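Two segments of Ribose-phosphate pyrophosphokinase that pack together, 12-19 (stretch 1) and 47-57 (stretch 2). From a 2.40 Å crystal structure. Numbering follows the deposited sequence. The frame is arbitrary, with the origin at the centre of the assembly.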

ATOM      1  N   LEU A  12      66.053  21.854   6.983  1.00 34.15           N
ATOM      2  CA  LEU A  12      64.928  22.750   7.234  1.00 35.65           C
ATOM      3  C   LEU A  12      63.737  22.313   6.405  1.00 32.90           C
ATOM      4  O   LEU A  12      63.831  22.225   5.194  1.00 34.35           O
ATOM      5  CB  LEU A  12      65.319  24.193   6.882  1.00 36.75           C
ATOM      6  CG  LEU A  12      64.505  25.341   7.495  1.00 42.00           C
ATOM      7  CD1 LEU A  12      65.126  26.689   7.191  1.00 40.78           C
ATOM      8  CD2 LEU A  12      63.079  25.379   6.978  1.00 48.90           C
ATOM      9  N   MET A  13      62.615  22.068   7.046  1.00 31.24           N
ATOM     10  CA  MET A  13      61.388  21.765   6.335  1.00 31.48           C
ATOM     11  C   MET A  13      60.248  22.632   6.804  1.00 27.98           C
ATOM     12  O   MET A  13      59.989  22.796   7.976  1.00 26.20           O
ATOM     13  CB  MET A  13      61.009  20.307   6.484  1.00 32.92           C
ATOM     14  CG  MET A  13      61.824  19.435   5.578  1.00 38.23           C
ATOM     15  SD  MET A  13      61.434  17.687   5.803  1.00 46.75           S
ATOM     16  CE  MET A  13      60.132  17.482   4.588  1.00 48.66           C
ATOM     17  N   LEU A  14      59.530  23.141   5.838  1.00 29.54           N
ATOM     18  CA  LEU A  14      58.476  24.072   6.058  1.00 28.92           C
ATOM     19  C   LEU A  14      57.170  23.362   5.702  1.00 28.37           C
ATOM     20  O   LEU A  14      57.002  22.843   4.618  1.00 30.16           O
ATOM     21  CB  LEU A  14      58.766  25.307   5.205  1.00 29.91           C
ATOM     22  CG  LEU A  14      57.690  26.397   5.210  1.00 37.12           C
ATOM     23  CD1 LEU A  14      57.545  27.131   6.560  1.00 38.70           C
ATOM     24  CD2 LEU A  14      58.043  27.376   4.107  1.00 37.85           C
ATOM     25  N   PHE A  15      56.235  23.378   6.627  1.00 28.92           N
ATOM     26  CA  PHE A  15      54.917  22.799   6.451  1.00 28.96           C
ATOM     27  C   PHE A  15      53.889  23.924   6.595  1.00 32.29           C
ATOM     28  O   PHE A  15      54.097  24.859   7.353  1.00 34.40           O
ATOM     29  CB  PHE A  15      54.670  21.779   7.535  1.00 27.60           C
ATOM     30  CG  PHE A  15      55.682  20.696   7.549  1.00 29.33           C
ATOM     31  CD1 PHE A  15      56.891  20.847   8.203  1.00 28.43           C
ATOM     32  CD2 PHE A  15      55.431  19.518   6.866  1.00 30.97           C
ATOM     33  CE1 PHE A  15      57.830  19.827   8.155  1.00 29.93           C
ATOM     34  CE2 PHE A  15      56.352  18.505   6.818  1.00 29.35           C
ATOM     35  CZ  PHE A  15      57.556  18.655   7.436  1.00 28.78           C
ATOM     36  N   ALA A  16      52.780  23.824   5.891  1.00 33.08           N
ATOM     37  CA  ALA A  16      51.777  24.862   5.932  1.00 36.50           C
ATOM     38  C   ALA A  16      50.404  24.261   5.915  1.00 36.55           C
ATOM     39  O   ALA A  16      50.141  23.304   5.200  1.00 34.36           O
ATOM     40  CB  ALA A  16      51.938  25.800   4.763  1.00 36.05           C
ATOM     41  N   GLY A  17      49.534  24.810   6.745  1.00 37.17           N
ATOM     42  CA  GLY A  17      48.117  24.516   6.641  1.00 40.52           C
ATOM     43  C   GLY A  17      47.444  25.290   5.510  1.00 38.12           C
ATOM     44  O   GLY A  17      48.062  26.110   4.858  1.00 41.07           O
ATOM     45  N   ARG A  18      46.173  24.991   5.287  1.00 40.63           N
ATOM     46  CA  ARG A  18      45.403  25.519   4.152  1.00 41.87           C
ATOM     47  C   ARG A  18      44.783  26.894   4.380  1.00 35.55           C
ATOM     48  O   ARG A  18      44.266  27.465   3.449  1.00 35.17           O
ATOM     49  CB  ARG A  18      44.261  24.558   3.818  1.00 43.92           C
ATOM     50  CG  ARG A  18      44.718  23.217   3.269  1.00 47.03           C
ATOM     51  CD  ARG A  18      43.527  22.272   3.170  1.00 47.20           C
ATOM     52  NE  ARG A  18      43.061  21.860   4.501  1.00 52.12           N
ATOM     53  CZ  ARG A  18      41.852  21.369   4.802  1.00 53.47           C
ATOM     54  NH1 ARG A  18      40.930  21.216   3.859  1.00 54.93           N
ATOM     55  NH2 ARG A  18      41.576  21.017   6.058  1.00 54.55           N
ATOM     56  N   ALA A  19      44.824  27.423   5.595  1.00 32.69           N
ATOM     57  CA  ALA A  19      44.129  28.665   5.902  1.00 33.90           C
ATOM     58  C   ALA A  19      44.652  29.922   5.168  1.00 33.69           C
ATOM     59  O   ALA A  19      43.877  30.808   4.842  1.00 33.71           O
ATOM     60  CB  ALA A  19      44.108  28.921   7.407  1.00 33.41           C
ATOM     61  N   GLU A  47      36.110  16.174  10.268  1.00 38.92           N
ATOM     62  CA  GLU A  47      37.402  15.588  10.627  1.00 39.58           C
ATOM     63  C   GLU A  47      38.424  15.884   9.550  1.00 38.85           C
ATOM     64  O   GLU A  47      38.165  15.742   8.372  1.00 41.90           O
ATOM     65  CB  GLU A  47      37.315  14.063  10.833  1.00 42.01           C
ATOM     66  CG  GLU A  47      36.829  13.619  12.209  1.00 43.24           C
ATOM     67  CD  GLU A  47      36.393  12.144  12.268  1.00 47.01           C
ATOM     68  OE1 GLU A  47      36.900  11.319  11.458  1.00 53.04           O
ATOM     69  OE2 GLU A  47      35.524  11.798  13.128  1.00 44.34           O
ATOM     70  N   ILE A  48      39.608  16.267   9.971  1.00 40.97           N
ATOM     71  CA  ILE A  48      40.705  16.572   9.064  1.00 41.11           C
ATOM     72  C   ILE A  48      41.610  15.359   8.862  1.00 39.37           C
ATOM     73  O   ILE A  48      41.953  14.684   9.814  1.00 37.41           O
ATOM     74  CB  ILE A  48      41.517  17.731   9.651  1.00 41.58           C
ATOM     75  CG1 ILE A  48      40.630  18.955   9.767  1.00 39.87           C
ATOM     76  CG2 ILE A  48      42.726  18.085   8.808  1.00 44.43           C
ATOM     77  CD1 ILE A  48      41.009  19.774  10.955  1.00 40.76           C
ATOM     78  N   PHE A  49      42.013  15.147   7.620  1.00 41.02           N
ATOM     79  CA  PHE A  49      42.932  14.105   7.250  1.00 42.14           C
ATOM     80  C   PHE A  49      44.212  14.760   6.796  1.00 37.88           C
ATOM     81  O   PHE A  49      44.192  15.626   5.958  1.00 32.50           O
ATOM     82  CB  PHE A  49      42.350  13.299   6.099  1.00 50.03           C
ATOM     83  CG  PHE A  49      43.265  12.215   5.599  1.00 58.92           C
ATOM     84  CD1 PHE A  49      44.265  12.515   4.672  1.00 65.45           C
ATOM     85  CD2 PHE A  49      43.136  10.894   6.044  1.00 65.11           C
ATOM     86  CE1 PHE A  49      45.128  11.532   4.208  1.00 66.33           C
ATOM     87  CE2 PHE A  49      43.994   9.898   5.572  1.00 67.58           C
ATOM     88  CZ  PHE A  49      44.995  10.222   4.652  1.00 65.65           C
ATOM     89  N   VAL A  50      45.342  14.281   7.292  1.00 37.20           N
ATOM     90  CA  VAL A  50      46.632  14.862   6.966  1.00 33.09           C
ATOM     91  C   VAL A  50      47.563  13.745   6.608  1.00 31.72           C
ATOM     92  O   VAL A  50      47.627  12.775   7.323  1.00 35.05           O
ATOM     93  CB  VAL A  50      47.160  15.709   8.162  1.00 36.66           C
ATOM     94  CG1 VAL A  50      48.682  15.742   8.252  1.00 37.71           C
ATOM     95  CG2 VAL A  50      46.654  17.153   8.052  1.00 39.71           C
ATOM     96  N   ARG A  51      48.330  13.889   5.536  1.00 30.71           N
ATOM     97  CA  ARG A  51      49.391  12.941   5.233  1.00 34.82           C
ATOM     98  C   ARG A  51      50.556  13.614   4.548  1.00 32.14           C
ATOM     99  O   ARG A  51      50.360  14.362   3.623  1.00 30.86           O
ATOM    100  CB  ARG A  51      48.865  11.832   4.345  1.00 38.96           C
ATOM    101  CG  ARG A  51      49.871  10.703   4.162  1.00 47.12           C
ATOM    102  CD  ARG A  51      49.303   9.615   3.258  1.00 51.68           C
ATOM    103  NE  ARG A  51      48.901  10.215   1.993  1.00 52.74           N
ATOM    104  CZ  ARG A  51      47.853   9.873   1.258  1.00 55.81           C
ATOM    105  NH1 ARG A  51      47.040   8.876   1.620  1.00 60.41           N
ATOM    106  NH2 ARG A  51      47.617  10.548   0.139  1.00 55.50           N
ATOM    107  N   PHE A  52      51.771  13.348   5.009  1.00 35.26           N
ATOM    108  CA  PHE A  52      52.940  13.957   4.391  1.00 38.64           C
ATOM    109  C   PHE A  52      53.380  13.101   3.223  1.00 40.45           C
ATOM    110  O   PHE A  52      53.450  11.890   3.336  1.00 33.58           O
ATOM    111  CB  PHE A  52      54.068  14.159   5.378  1.00 38.30           C
ATOM    112  CG  PHE A  52      53.702  15.081   6.494  1.00 42.50           C
ATOM    113  CD1 PHE A  52      53.251  16.366   6.229  1.00 40.61           C
ATOM    114  CD2 PHE A  52      53.810  14.668   7.820  1.00 45.85           C
ATOM    115  CE1 PHE A  52      52.906  17.214   7.256  1.00 41.71           C
ATOM    116  CE2 PHE A  52      53.465  15.520   8.853  1.00 42.60           C
ATOM    117  CZ  PHE A  52      52.998  16.785   8.572  1.00 42.09           C
ATOM    118  N   ASP A  53      53.696  13.746   2.106  1.00 42.01           N
ATOM    119  CA  ASP A  53      54.000  13.022   0.876  1.00 46.27           C
ATOM    120  C   ASP A  53      55.484  12.955   0.548  1.00 46.07           C
ATOM    121  O   ASP A  53      55.853  12.548  -0.538  1.00 51.40           O
ATOM    122  CB  ASP A  53      53.149  13.586  -0.252  1.00 47.89           C
ATOM    123  CG  ASP A  53      51.643  13.295  -0.043  1.00 53.42           C
ATOM    124  OD1 ASP A  53      51.270  12.232   0.519  1.00 50.11           O
ATOM    125  OD2 ASP A  53      50.822  14.138  -0.429  1.00 62.14           O
ATOM    126  N   GLU A  54      56.333  13.296   1.512  1.00 45.96           N
ATOM    127  CA  GLU A  54      57.769  13.019   1.443  1.00 48.68           C
ATOM    128  C   GLU A  54      58.265  12.768   2.856  1.00 48.45           C
ATOM    129  O   GLU A  54      57.505  12.977   3.824  1.00 51.88           O
ATOM    130  CB  GLU A  54      58.534  14.175   0.774  1.00 55.33           C
ATOM    131  CG  GLU A  54      58.075  15.569   1.179  1.00 63.68           C
ATOM    132  CD  GLU A  54      58.843  16.700   0.477  1.00 70.04           C
ATOM    133  OE1 GLU A  54      60.071  16.808   0.694  1.00 69.22           O
ATOM    134  OE2 GLU A  54      58.213  17.501  -0.271  1.00 65.62           O
ATOM    135  N   SER A  55      59.515  12.306   2.989  1.00 43.47           N
ATOM    136  CA  SER A  55      60.058  11.950   4.306  1.00 41.35           C
ATOM    137  C   SER A  55      60.235  13.168   5.196  1.00 36.63           C
ATOM    138  O   SER A  55      60.623  14.224   4.713  1.00 37.60           O
ATOM    139  CB  SER A  55      61.399  11.209   4.219  1.00 41.39           C
ATOM    140  OG  SER A  55      61.687  10.566   5.481  1.00 46.30           O
ATOM    141  N   VAL A  56      59.922  13.021   6.482  1.00 31.87           N
ATOM    142  CA  VAL A  56      60.121  14.099   7.455  1.00 30.88           C
ATOM    143  C   VAL A  56      61.055  13.727   8.592  1.00 29.67           C
ATOM    144  O   VAL A  56      61.332  14.523   9.469  1.00 32.25           O
ATOM    145  CB  VAL A  56      58.779  14.571   8.020  1.00 31.19           C
ATOM    146  CG1 VAL A  56      57.870  15.035   6.897  1.00 33.15           C
ATOM    147  CG2 VAL A  56      58.086  13.480   8.813  1.00 31.39           C
ATOM    148  N   ARG A  57      61.577  12.517   8.565  1.00 34.13           N
ATOM    149  CA  ARG A  57      62.481  11.999   9.591  1.00 33.36           C
ATOM    150  C   ARG A  57      63.726  12.881   9.707  1.00 29.99           C
ATOM    151  O   ARG A  57      64.323  13.247   8.714  1.00 31.69           O
ATOM    152  CB  ARG A  57      62.765  10.529   9.225  1.00 36.61           C
ATOM    153  CG  ARG A  57      63.687   9.802  10.151  1.00 39.44           C
ATOM    154  CD  ARG A  57      64.003   8.395   9.684  1.00 41.39           C
ATOM    155  NE  ARG A  57      63.107   7.437  10.314  1.00 42.80           N
ATOM    156  CZ  ARG A  57      62.002   6.965   9.749  1.00 46.89           C
ATOM    157  NH1 ARG A  57      61.618   7.348   8.514  1.00 51.34           N
ATOM    158  NH2 ARG A  57      61.272   6.082  10.416  1.00 41.94           N
TER

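Two strands, 12-16 and 48-52, with the loop residues that follow each, meet mainly through side chains, with one backbone carbonyl, that of Ser55, also in contact: no hydrogen bond crosses between the stretches, and the backbones stay well apart, with the CA atoms of Met13 and Val56 7.9 Å from each other and those of Phe15 and Phe52 9.3 Å. That spacing is too wide for the two strands to pair as neighbours in a sheet, and the gap is filled largely by side chains. The contact is small, burying 268 Å² summed over both sides. The chains run in opposite senses here, since Arg18 meets Ile48 at one end and Met13 meets Val56 at the other when stretch 2 is followed forward.

Glu47 lies out of reach, and the contact opens at Ile48, whose CB points toward stretch 1. Its CG2 methyl lies 4.2 Å from NH2 of Arg18, a van der Waals approach; the polar needs of that NH2 are met elsewhere in the structure. Phe49, Val50 and Arg51 make no contact. Arg51 instead serves its own stretch, with NE 3.4 Å from OD1 of Asp53 in a salt bridge whose hydrogen bond is weak, long but nearly straight.

Phe52 restores the contact. Its CB and that of Phe15 both point toward the opposing stretch, and the m rotamers at chi1 bring the rings together as an offset edge-to-face pair, centroids 5.0 Å apart and planes at 62°. The edge of Phe15 is directed to the face of Phe52, the arrangement in which slightly positive ring hydrogens meet the electron-rich face of a neighbouring ring. The closest atoms are Phe15 CD2 and Phe52 CE1, at 3.4 Å.

Beyond the strand, Glu54 starts sideways, but its end comes nearer, placing OE1 4.0 Å from CE of Met13. Ser55 turns its CB away and contributes backbone instead: its carbonyl O lies 3.3 Å from Met13 CE, a close approach of a methyl carbon, mildly polarised by the adjoining sulfur, to a carbonyl oxygen. Met13 reaches this far because chi2 is t, carrying SD outward from the strand before chi3, at 91°, sets the direction of CE.

Val56 closes the apolar cluster. Its CG1 methyl sits 3.7 Å from CZ of Phe15, at the ring edge near its plane, and 4.1 Å from CE of Met13, so one methyl bridges two side chains of the facing strand. Arg57 turns its CB away and takes no part.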